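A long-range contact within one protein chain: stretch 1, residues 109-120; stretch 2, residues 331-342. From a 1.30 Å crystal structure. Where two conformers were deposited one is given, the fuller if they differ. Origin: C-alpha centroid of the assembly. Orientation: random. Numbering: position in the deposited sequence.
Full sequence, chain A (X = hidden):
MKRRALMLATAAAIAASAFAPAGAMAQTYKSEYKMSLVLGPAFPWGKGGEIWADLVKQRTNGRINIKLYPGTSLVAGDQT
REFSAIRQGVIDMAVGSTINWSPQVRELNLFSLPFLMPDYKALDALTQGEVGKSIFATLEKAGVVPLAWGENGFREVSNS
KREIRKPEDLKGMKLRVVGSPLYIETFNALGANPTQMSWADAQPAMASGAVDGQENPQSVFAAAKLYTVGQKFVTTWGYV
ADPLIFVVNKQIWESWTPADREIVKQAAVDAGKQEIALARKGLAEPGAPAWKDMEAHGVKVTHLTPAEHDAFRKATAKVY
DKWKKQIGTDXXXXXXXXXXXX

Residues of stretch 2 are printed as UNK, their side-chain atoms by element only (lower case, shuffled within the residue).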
# COMPACT_ATOMS: atom_id res chain seq x y z
N ASN A 109 -8.55 4.68 -4.90
CA ASN A 109 -8.76 3.43 -5.62
C ASN A 109 -7.98 3.38 -6.95
O ASN A 109 -7.81 2.31 -7.51
CB ASN A 109 -10.24 3.19 -5.90
CG ASN A 109 -11.02 2.79 -4.68
OD1 ASN A 109 -10.81 1.72 -4.12
ND2 ASN A 109 -11.96 3.63 -4.29
N LEU A 110 -7.51 4.52 -7.45
CA LEU A 110 -6.77 4.55 -8.69
C LEU A 110 -5.60 3.57 -8.67
O LEU A 110 -5.36 2.85 -9.65
CB LEU A 110 -6.27 5.97 -8.95
CG LEU A 110 -5.64 6.24 -10.31
CD1 LEU A 110 -5.95 7.66 -10.76
CD2 LEU A 110 -4.14 6.04 -10.25
N PHE A 111 -4.90 3.48 -7.54
CA PHE A 111 -3.76 2.60 -7.45
C PHE A 111 -4.13 1.12 -7.34
O PHE A 111 -3.27 0.23 -7.49
CB PHE A 111 -2.85 3.01 -6.26
CG PHE A 111 -2.32 4.41 -6.38
CD1 PHE A 111 -1.31 4.70 -7.30
CD2 PHE A 111 -2.82 5.43 -5.60
CE1 PHE A 111 -0.82 5.98 -7.42
CE2 PHE A 111 -2.32 6.72 -5.74
CZ PHE A 111 -1.33 6.98 -6.64
N SER A 112 -5.42 0.87 -7.09
CA SER A 112 -5.96 -0.47 -6.97
C SER A 112 -6.60 -0.96 -8.27
O SER A 112 -7.12 -2.05 -8.30
CB SER A 112 -7.00 -0.52 -5.85
OG SER A 112 -6.37 -0.16 -4.63
N LEU A 113 -6.62 -0.15 -9.33
CA LEU A 113 -7.18 -0.63 -10.59
C LEU A 113 -6.34 -1.76 -11.16
O LEU A 113 -5.14 -1.61 -11.33
CB LEU A 113 -7.22 0.50 -11.61
CG LEU A 113 -8.23 1.62 -11.35
CD1 LEU A 113 -7.94 2.79 -12.28
CD2 LEU A 113 -9.65 1.11 -11.54
N PRO A 114 -6.97 -2.91 -11.44
CA PRO A 114 -6.16 -4.07 -11.82
C PRO A 114 -5.44 -3.87 -13.15
O PRO A 114 -6.06 -3.52 -14.15
CB PRO A 114 -7.19 -5.22 -11.88
CG PRO A 114 -8.53 -4.53 -12.04
CD PRO A 114 -8.40 -3.22 -11.30
N PHE A 115 -4.12 -4.03 -13.13
CA PHE A 115 -3.25 -3.98 -14.29
C PHE A 115 -3.14 -2.61 -14.93
O PHE A 115 -2.90 -2.47 -16.12
CB PHE A 115 -3.60 -5.11 -15.28
CG PHE A 115 -3.52 -6.47 -14.63
CD1 PHE A 115 -2.27 -7.05 -14.39
CD2 PHE A 115 -4.64 -7.10 -14.16
CE1 PHE A 115 -2.17 -8.24 -13.74
CE2 PHE A 115 -4.53 -8.30 -13.51
CZ PHE A 115 -3.30 -8.85 -13.28
N LEU A 116 -3.26 -1.57 -14.10
CA LEU A 116 -2.97 -0.20 -14.52
C LEU A 116 -1.48 0.06 -14.76
O LEU A 116 -1.11 0.71 -15.71
CB LEU A 116 -3.46 0.79 -13.47
CG LEU A 116 -3.16 2.27 -13.75
CD1 LEU A 116 -3.93 2.81 -14.93
CD2 LEU A 116 -3.48 3.10 -12.51
N MSE A 117 -0.62 -0.44 -13.87
CA MSE A 117 0.78 -0.04 -13.84
C MSE A 117 1.72 -1.20 -14.16
O MSE A 117 1.84 -2.14 -13.38
CB MSE A 117 1.13 0.47 -12.44
CG MSE A 117 0.35 1.70 -12.02
SE MSE A 117 0.71 2.30 -10.24
CE MSE A 117 -0.12 0.85 -9.25
N PRO A 118 2.43 -1.13 -15.29
CA PRO A 118 3.29 -2.28 -15.65
C PRO A 118 4.56 -2.43 -14.84
O PRO A 118 5.11 -3.53 -14.78
CB PRO A 118 3.67 -1.99 -17.11
CG PRO A 118 2.63 -1.10 -17.62
CD PRO A 118 2.16 -0.26 -16.44
N ASP A 119 5.05 -1.37 -14.22
CA ASP A 119 6.37 -1.40 -13.61
C ASP A 119 6.55 -0.20 -12.66
O ASP A 119 5.63 0.61 -12.47
CB ASP A 119 7.46 -1.43 -14.70
CG ASP A 119 7.31 -0.32 -15.73
OD1 ASP A 119 6.85 0.80 -15.39
OD2 ASP A 119 7.70 -0.53 -16.90
N TYR A 120 7.72 -0.10 -12.03
CA TYR A 120 7.99 0.96 -11.07
C TYR A 120 7.99 2.33 -11.75
O TYR A 120 7.57 3.31 -11.14
CB TYR A 120 9.31 0.71 -10.33
CG TYR A 120 9.22 -0.53 -9.48
CD1 TYR A 120 8.55 -0.53 -8.27
CD2 TYR A 120 9.76 -1.73 -9.92
CE1 TYR A 120 8.43 -1.67 -7.52
CE2 TYR A 120 9.65 -2.90 -9.17
CZ TYR A 120 8.98 -2.86 -7.97
OH TYR A 120 8.86 -4.03 -7.22
N UNK A 331 -9.34 11.49 -14.20
CA UNK A 331 -8.12 11.27 -13.43
C UNK A 331 -7.47 9.98 -13.87
O UNK A 331 -6.26 9.92 -14.02
c UNK A 331 -7.71 10.88 -9.55
c UNK A 331 -7.23 11.04 -10.99
c UNK A 331 -6.26 12.20 -11.12
c UNK A 331 -8.42 11.25 -11.93
N UNK A 332 -8.27 8.96 -14.10
CA UNK A 332 -7.73 7.67 -14.54
C UNK A 332 -7.13 7.81 -15.93
O UNK A 332 -6.07 7.25 -16.22
c UNK A 332 -9.28 6.38 -13.04
c UNK A 332 -8.82 6.59 -14.49
c UNK A 332 -8.26 5.27 -15.06
N UNK A 333 -7.78 8.60 -16.77
CA UNK A 333 -7.27 8.80 -18.10
C UNK A 333 -5.92 9.53 -18.06
O UNK A 333 -4.99 9.19 -18.79
c UNK A 333 -7.71 9.92 -20.26
o UNK A 333 -9.46 8.78 -19.08
c UNK A 333 -8.27 9.57 -18.91
N UNK A 334 -5.79 10.52 -17.17
CA UNK A 334 -4.50 11.18 -16.98
C UNK A 334 -3.42 10.18 -16.54
O UNK A 334 -2.27 10.26 -16.98
c UNK A 334 -4.62 12.32 -15.95
c UNK A 334 -6.42 15.72 -16.01
n UNK A 334 -6.74 16.74 -14.96
c UNK A 334 -5.32 13.53 -16.51
c UNK A 334 -5.67 14.53 -15.43
N UNK A 335 -3.79 9.23 -15.68
CA UNK A 335 -2.86 8.20 -15.22
C UNK A 335 -2.43 7.32 -16.39
O UNK A 335 -1.24 7.03 -16.56
c UNK A 335 -3.49 7.37 -14.13
N UNK A 336 -3.40 6.89 -17.19
CA UNK A 336 -3.11 6.06 -18.37
C UNK A 336 -2.12 6.75 -19.27
O UNK A 336 -1.19 6.14 -19.79
o UNK A 336 -7.07 5.53 -19.83
c UNK A 336 -6.75 4.75 -18.90
c UNK A 336 -5.34 4.81 -18.34
c UNK A 336 -4.40 5.72 -19.12
o UNK A 336 -7.55 3.92 -18.42
N UNK A 337 -2.32 8.04 -19.50
CA UNK A 337 -1.43 8.79 -20.36
C UNK A 337 -0.04 8.99 -19.80
O UNK A 337 0.94 8.88 -20.53
N UNK A 338 0.05 9.28 -18.52
CA UNK A 338 1.34 9.42 -17.87
C UNK A 338 2.15 8.13 -17.95
O UNK A 338 3.36 8.15 -18.18
c UNK A 338 1.15 9.83 -16.41
N UNK A 339 1.46 7.01 -17.77
CA UNK A 339 2.10 5.71 -17.89
C UNK A 339 2.55 5.45 -19.34
O UNK A 339 3.68 5.03 -19.57
c UNK A 339 -0.13 4.05 -15.26
c UNK A 339 1.15 4.64 -17.35
c UNK A 339 1.03 4.82 -15.84
c UNK A 339 1.62 3.25 -17.73
N UNK A 340 1.71 5.76 -20.32
CA UNK A 340 2.07 5.54 -21.71
C UNK A 340 3.29 6.35 -22.12
O UNK A 340 4.06 5.92 -22.98
c UNK A 340 0.90 5.88 -22.62
N UNK A 341 3.46 7.54 -21.52
CA UNK A 341 4.55 8.43 -21.87
C UNK A 341 5.78 8.29 -20.98
O UNK A 341 6.77 9.00 -21.16
c UNK A 341 2.55 11.64 -22.70
c UNK A 341 1.62 12.06 -23.82
c UNK A 341 4.08 9.88 -21.83
c UNK A 341 3.00 10.20 -22.84
n UNK A 341 1.21 13.48 -23.64
N UNK A 342 5.75 7.34 -20.05
CA UNK A 342 6.82 7.22 -19.08
C UNK A 342 8.16 6.83 -19.71
O UNK A 342 9.18 7.10 -19.10
OXT UNK A 342 8.28 6.25 -20.80
c UNK A 342 5.56 1.73 -18.71
n UNK A 342 6.10 2.41 -17.71
n UNK A 342 4.76 2.33 -19.58
c UNK A 342 6.60 4.75 -18.41
c UNK A 342 6.44 6.20 -18.01
n UNK A 342 5.85 0.44 -18.86
c UNK A 342 5.87 3.83 -17.45

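Position 331 opens the helical part of stretch 2. It has four side-chain carbons, forked at the second. The fork carbon lies 3.6 Å from CD1 of Leu110. A fork one carbon beyond CB means leucine: Leu331.

Position 332 has three side-chain carbons, with two on CB. One of the two outer carbons lies 3.7 Å from CD1 of Leu113, the other 4.2 Å from CD1 of Leu110. This is the valine pattern, and the residue is Val332. The carbon near Leu113 is CG1, and the one near Leu110 is CG2.

Position 333 also branches at CB, but into one oxygen and one carbon. It touches nothing on stretch 1. The mixed branch identifies Thr333, which is exposed.

Position 334 carries four carbons in a row ending in nitrogen. The chain is extended beyond its first torsion, and its end leads away from stretch 1. This is Lys334.

Position 335 has a single side-chain carbon, CB, directed toward stretch 1. It sits 4.2 Å from CD2 of Leu110. One carbon means alanine: Ala335.

Position 336 has three carbons, the third carrying two oxygens. Its second side-chain carbon is 4.2 Å from CD1 of Leu116. A carboxylate at this length gives Glu336. Both carboxylate oxygens are hydrogen-bonded elsewhere in the structure.

Position 337 has no side-chain atoms, so it is Gly337. Nothing of stretch 1 comes close to where a CB would stand.

Position 338 has one side-chain carbon and makes no contact with stretch 1. It is Ala338.

Position 339 has four carbons, forked at the first, with one arm two carbons long. The end carbon of the longer arm is 3.5 Å from O of Leu116, 3.8 Å from CG of Leu116 and 4.0 Å from CG of Met117. The carbon of the short arm is 3.8 Å from CD of Pro118. That is isoleucine, Ile339. Met117 is selenomethionine, and the end of its side chain leads away from the helix.

Position 340 has one carbon and is exposed, without contact to stretch 1. It is Ala340.

Position 341 has four carbons in a row ending in nitrogen. It stays far from stretch 1 and is Lys341.

Position 342 has three carbons, a nitrogen, then a carbon carrying two more nitrogens. The extra backbone oxygen OXT marks the C-terminus. The nitrogen within the chain lies 2.9 Å from OD1 of Asp119, and one end nitrogen 2.9 Å from OD2 of Asp119. The guanidinium gives Arg342. Its NE donates to OD1 and its NH2 to OD2. Its NH1 donates to O of Ile339, also at 2.9 Å.

The contact buries 473 Å², both sides summed. Most of it is apolar: Leu110 and Leu113 meet the start of this helical segment, while Leu116, Met117 and Pro118 gather round Ile339. Polar bonding between the stretches is concentrated at the chain end. There the two hydrogen bonds form part of a salt bridge, pairing opposite charges. Asp119 meets the guanidinium at its edge, near its plane, and CG of Pro118 lies over one face. The bond to O of Ile339 ties the same group back to its own stretch.

Stretch 2 (331-342) LVTKAEGAIAKR
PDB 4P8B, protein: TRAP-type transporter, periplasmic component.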